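Local coordinates for protein pollen receptor-like kinase 3 (PDB 5WLS) that probably acts as a pollen receptor-like kinase, its leucine-rich-repeat extracellular domain resembling the SERK co-receptors and its kinase domain phosphorylating proteins, at residues Gly128-Leu140 / Gly152-Leu164. Sequence-based numbering, arbitrary orientation.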
loop_
_atom_site.group_PDB
_atom_site.type_symbol
_atom_site.label_atom_id
_atom_site.label_comp_id
_atom_site.label_asym_id
_atom_site.label_seq_id
_atom_site.Cartn_x
_atom_site.Cartn_y
_atom_site.Cartn_z
ATOM N N GLY A 128 -6.690 -13.079 -5.592
ATOM C CA GLY A 128 -8.088 -12.876 -5.924
ATOM C C GLY A 128 -8.519 -11.491 -6.360
ATOM O O GLY A 128 -9.152 -10.774 -5.584
ATOM N N LYS A 129 -8.161 -11.090 -7.582
ATOM C CA LYS A 129 -8.811 -9.971 -8.262
ATOM C C LYS A 129 -8.502 -8.621 -7.625
ATOM O O LYS A 129 -8.993 -8.314 -6.532
ATOM C CB LYS A 129 -10.329 -10.187 -8.315
ATOM N N ILE A 130 -7.686 -7.814 -8.298
ATOM C CA ILE A 130 -7.427 -6.433 -7.891
ATOM C C ILE A 130 -8.756 -5.716 -7.685
ATOM O O ILE A 130 -9.644 -5.800 -8.545
ATOM C CB ILE A 130 -6.561 -5.694 -8.925
ATOM C CG1 ILE A 130 -5.295 -6.495 -9.232
ATOM C CG2 ILE A 130 -6.203 -4.297 -8.431
ATOM C CD1 ILE A 130 -4.454 -5.895 -10.338
ATOM N N PRO A 131 -8.944 -5.014 -6.568
ATOM C CA PRO A 131 -10.239 -4.369 -6.307
ATOM C C PRO A 131 -10.512 -3.265 -7.318
ATOM O O PRO A 131 -9.647 -2.433 -7.597
ATOM C CB PRO A 131 -10.074 -3.805 -4.889
ATOM C CG PRO A 131 -8.949 -4.583 -4.299
ATOM C CD PRO A 131 -8.020 -4.861 -5.434
ATOM N N ALA A 132 -11.725 -3.275 -7.875
ATOM C CA ALA A 132 -12.079 -2.297 -8.898
ATOM C C ALA A 132 -11.988 -0.871 -8.372
ATOM O O ALA A 132 -11.661 0.049 -9.131
ATOM C CB ALA A 132 -13.483 -2.575 -9.435
ATOM N N SER A 133 -12.262 -0.666 -7.080
ATOM C CA SER A 133 -12.234 0.681 -6.522
ATOM C C SER A 133 -10.828 1.265 -6.528
ATOM O O SER A 133 -10.667 2.490 -6.589
ATOM C CB SER A 133 -12.792 0.675 -5.099
ATOM O OG SER A 133 -12.057 -0.209 -4.270
ATOM N N LEU A 134 -9.803 0.411 -6.461
ATOM C CA LEU A 134 -8.429 0.894 -6.550
ATOM C C LEU A 134 -8.187 1.622 -7.865
ATOM O O LEU A 134 -7.472 2.630 -7.904
ATOM C CB LEU A 134 -7.455 -0.273 -6.391
ATOM C CG LEU A 134 -5.967 0.063 -6.292
ATOM C CD1 LEU A 134 -5.690 0.958 -5.096
ATOM C CD2 LEU A 134 -5.147 -1.214 -6.211
ATOM N N MET A 135 -8.776 1.128 -8.952
ATOM C CA MET A 135 -8.611 1.728 -10.267
ATOM C C MET A 135 -9.625 2.835 -10.538
ATOM O O MET A 135 -9.699 3.329 -11.667
ATOM C CB MET A 135 -8.707 0.649 -11.348
ATOM C CG MET A 135 -7.832 -0.565 -11.087
ATOM S SD MET A 135 -6.089 -0.157 -10.856
ATOM C CE MET A 135 -5.525 -0.094 -12.554
ATOM N N GLN A 136 -10.401 3.231 -9.530
ATOM C CA GLN A 136 -11.289 4.382 -9.624
ATOM C C GLN A 136 -10.742 5.596 -8.886
ATOM O O GLN A 136 -11.386 6.650 -8.890
ATOM C CB GLN A 136 -12.681 4.035 -9.084
ATOM C CG GLN A 136 -13.493 3.093 -9.966
ATOM C CD GLN A 136 -13.821 3.688 -11.324
ATOM O OE1 GLN A 136 -14.154 4.868 -11.434
ATOM N NE2 GLN A 136 -13.736 2.867 -12.364
ATOM N N LEU A 137 -9.576 5.474 -8.254
ATOM C CA LEU A 137 -8.952 6.601 -7.569
ATOM C C LEU A 137 -8.396 7.570 -8.603
ATOM O O LEU A 137 -7.441 7.249 -9.317
ATOM C CB LEU A 137 -7.850 6.114 -6.632
ATOM C CG LEU A 137 -8.258 5.182 -5.491
ATOM C CD1 LEU A 137 -7.026 4.646 -4.774
ATOM C CD2 LEU A 137 -9.189 5.893 -4.519
ATOM N N ALA A 138 -8.999 8.757 -8.694
ATOM C CA ALA A 138 -8.550 9.752 -9.660
ATOM C C ALA A 138 -7.169 10.306 -9.333
ATOM O O ALA A 138 -6.474 10.774 -10.241
ATOM C CB ALA A 138 -9.562 10.896 -9.746
ATOM N N GLY A 139 -6.755 10.266 -8.070
ATOM C CA GLY A 139 -5.487 10.821 -7.647
ATOM C C GLY A 139 -4.370 9.819 -7.444
ATOM O O GLY A 139 -3.308 10.198 -6.939
ATOM N N LEU A 140 -4.565 8.558 -7.826
ATOM C CA LEU A 140 -3.534 7.544 -7.640
ATOM C C LEU A 140 -2.423 7.775 -8.656
ATOM O O LEU A 140 -2.678 7.814 -9.863
ATOM C CB LEU A 140 -4.124 6.147 -7.806
ATOM C CG LEU A 140 -3.171 4.967 -7.600
ATOM C CD1 LEU A 140 -2.587 4.970 -6.191
ATOM C CD2 LEU A 140 -3.849 3.645 -7.925
ATOM N N GLY A 152 -7.732 -13.061 -12.218
ATOM C CA GLY A 152 -8.829 -12.346 -12.829
ATOM C C GLY A 152 -8.353 -11.237 -13.749
ATOM O O GLY A 152 -7.159 -11.068 -14.017
ATOM N N GLU A 153 -9.318 -10.463 -14.235
ATOM C CA GLU A 153 -9.028 -9.364 -15.142
ATOM C C GLU A 153 -8.675 -8.103 -14.366
ATOM O O GLU A 153 -9.100 -7.909 -13.223
ATOM C CB GLU A 153 -10.221 -9.077 -16.057
ATOM C CG GLU A 153 -10.597 -10.219 -16.982
ATOM C CD GLU A 153 -11.845 -9.922 -17.786
ATOM O OE1 GLU A 153 -12.930 -10.414 -17.409
ATOM O OE2 GLU A 153 -11.743 -9.194 -18.796
ATOM N N ILE A 154 -7.896 -7.243 -15.003
ATOM C CA ILE A 154 -7.528 -5.961 -14.401
ATOM C C ILE A 154 -8.714 -5.008 -14.529
ATOM O O ILE A 154 -9.264 -4.864 -15.630
ATOM C CB ILE A 154 -6.287 -5.389 -15.078
ATOM C CG1 ILE A 154 -5.110 -6.355 -14.935
ATOM C CG2 ILE A 154 -5.940 -4.027 -14.490
ATOM C CD1 ILE A 154 -3.970 -6.073 -15.891
ATOM N N PRO A 155 -9.138 -4.358 -13.443
ATOM C CA PRO A 155 -10.259 -3.427 -13.552
ATOM C C PRO A 155 -9.892 -2.244 -14.426
ATOM O O PRO A 155 -8.706 -1.892 -14.554
ATOM C CB PRO A 155 -10.498 -2.993 -12.093
ATOM C CG PRO A 155 -9.887 -4.071 -11.267
ATOM C CD PRO A 155 -8.705 -4.548 -12.049
ATOM N N PRO A 156 -10.872 -1.603 -15.056
ATOM C CA PRO A 156 -10.568 -0.420 -15.865
ATOM C C PRO A 156 -10.169 0.752 -14.985
ATOM O O PRO A 156 -10.583 0.860 -13.827
ATOM C CB PRO A 156 -11.886 -0.142 -16.599
ATOM C CG PRO A 156 -12.931 -0.724 -15.704
ATOM C CD PRO A 156 -12.304 -1.945 -15.091
ATOM N N LEU A 157 -9.366 1.645 -15.554
ATOM C CA LEU A 157 -8.920 2.844 -14.861
ATOM C C LEU A 157 -9.782 4.023 -15.292
ATOM O O LEU A 157 -9.994 4.240 -16.489
ATOM C CB LEU A 157 -7.443 3.117 -15.142
ATOM C CG LEU A 157 -6.829 4.407 -14.603
ATOM C CD1 LEU A 157 -6.746 4.393 -13.089
ATOM C CD2 LEU A 157 -5.448 4.572 -15.190
ATOM N N THR A 158 -10.271 4.780 -14.314
ATOM C CA THR A 158 -11.210 5.858 -14.593
ATOM C C THR A 158 -10.528 7.003 -15.331
ATOM O O THR A 158 -9.385 7.363 -15.035
ATOM C CB THR A 158 -11.834 6.365 -13.293
ATOM O OG1 THR A 158 -12.689 7.480 -13.569
ATOM C CG2 THR A 158 -10.756 6.781 -12.302
ATOM N N ASP A 159 -11.235 7.562 -16.319
ATOM C CA ASP A 159 -10.720 8.720 -17.043
ATOM C C ASP A 159 -10.455 9.901 -16.122
ATOM O O ASP A 159 -9.708 10.810 -16.497
ATOM C CB ASP A 159 -11.693 9.141 -18.146
ATOM C CG ASP A 159 -11.685 8.191 -19.323
ATOM O OD1 ASP A 159 -10.642 7.547 -19.566
ATOM O OD2 ASP A 159 -12.722 8.094 -20.010
ATOM N N GLY A 160 -11.046 9.909 -14.926
ATOM C CA GLY A 160 -10.802 10.984 -13.986
ATOM C C GLY A 160 -9.385 11.014 -13.458
ATOM O O GLY A 160 -8.955 12.042 -12.920
ATOM N N ASN A 161 -8.649 9.912 -13.596
ATOM C CA ASN A 161 -7.248 9.882 -13.197
ATOM C C ASN A 161 -6.406 10.492 -14.311
ATOM O O ASN A 161 -6.468 10.046 -15.463
ATOM C CB ASN A 161 -6.799 8.452 -12.899
ATOM C CG ASN A 161 -5.380 8.376 -12.352
ATOM O OD1 ASN A 161 -4.454 8.988 -12.884
ATOM N ND2 ASN A 161 -5.209 7.621 -11.272
ATOM N N LYS A 162 -5.620 11.514 -13.965
ATOM C CA LYS A 162 -4.702 12.150 -14.902
ATOM C C LYS A 162 -3.274 12.187 -14.364
ATOM O O LYS A 162 -2.443 12.941 -14.884
ATOM C CB LYS A 162 -5.165 13.570 -15.250
ATOM C CG LYS A 162 -6.355 13.656 -16.208
ATOM C CD LYS A 162 -7.689 13.388 -15.528
ATOM C CE LYS A 162 -8.847 13.903 -16.371
ATOM N NZ LYS A 162 -9.203 12.957 -17.466
ATOM N N VAL A 163 -2.965 11.396 -13.336
ATOM C CA VAL A 163 -1.695 11.544 -12.629
ATOM C C VAL A 163 -0.938 10.227 -12.490
ATOM O O VAL A 163 0.231 10.222 -12.087
ATOM C CB VAL A 163 -1.915 12.177 -11.244
ATOM C CG1 VAL A 163 -2.435 13.599 -11.383
ATOM C CG2 VAL A 163 -2.881 11.333 -10.430
ATOM N N LEU A 164 -1.588 9.103 -12.796
ATOM C CA LEU A 164 -0.912 7.814 -12.664
ATOM C C LEU A 164 0.289 7.746 -13.598
ATOM O O LEU A 164 0.129 7.723 -14.822
ATOM C CB LEU A 164 -1.867 6.652 -12.951
ATOM C CG LEU A 164 -1.252 5.258 -12.757
ATOM C CD1 LEU A 164 -1.267 4.854 -11.288
ATOM C CD2 LEU A 164 -1.947 4.211 -13.617
HETATM O O HOH W 1 -7.645 -9.053 -10.931
#
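Chi1 of -175° swings the amide of Asn-161 away from its own backbone N and in among the carbonyls of 137-140, while chi1 of -50° sets Met-135 CG beside its own backbone N, against Pro-155, and bends at chi2 and chi3 carry CE on toward Ile-154. Here the convex-side loops of two successive turns of a leucine-rich-repeat solenoid lie side by side, each running on to the next parallel strand of the sheet. Asparagine suits its place because one flat amide serves both segments. Its ND2 gives a hydrogen bond to Leu-140 O (2.9 Å), nearly in the amide plane, and another to Leu-137 O (3.0 Å), tilted from it; its OD1 accepts from Val-163 N, an Asx turn, and from Leu-164 N, which extends it to an Asx motif. With both ends of the amide engaged, its rotation is fixed. Leu-140 and Leu-164 run alongside each other, pointing the same way. Farther along, Pro-155, whose ring has no N-H to satisfy, presses CB against Met-135 CG (3.7 Å) and its CG against Ile-130 O (3.2 Å). The flexible methionine crosses that ring at about a right angle and continues to Ile-182 of helix 180-183. A water bridges Ile-130 N and Glu-153 O where the backbones stand apart. Between these regions Thr-158 N gives a hydrogen bond to Met-135 O (3.1 Å), meeting the carbonyl almost head-on, with a C=O...N angle of 171°.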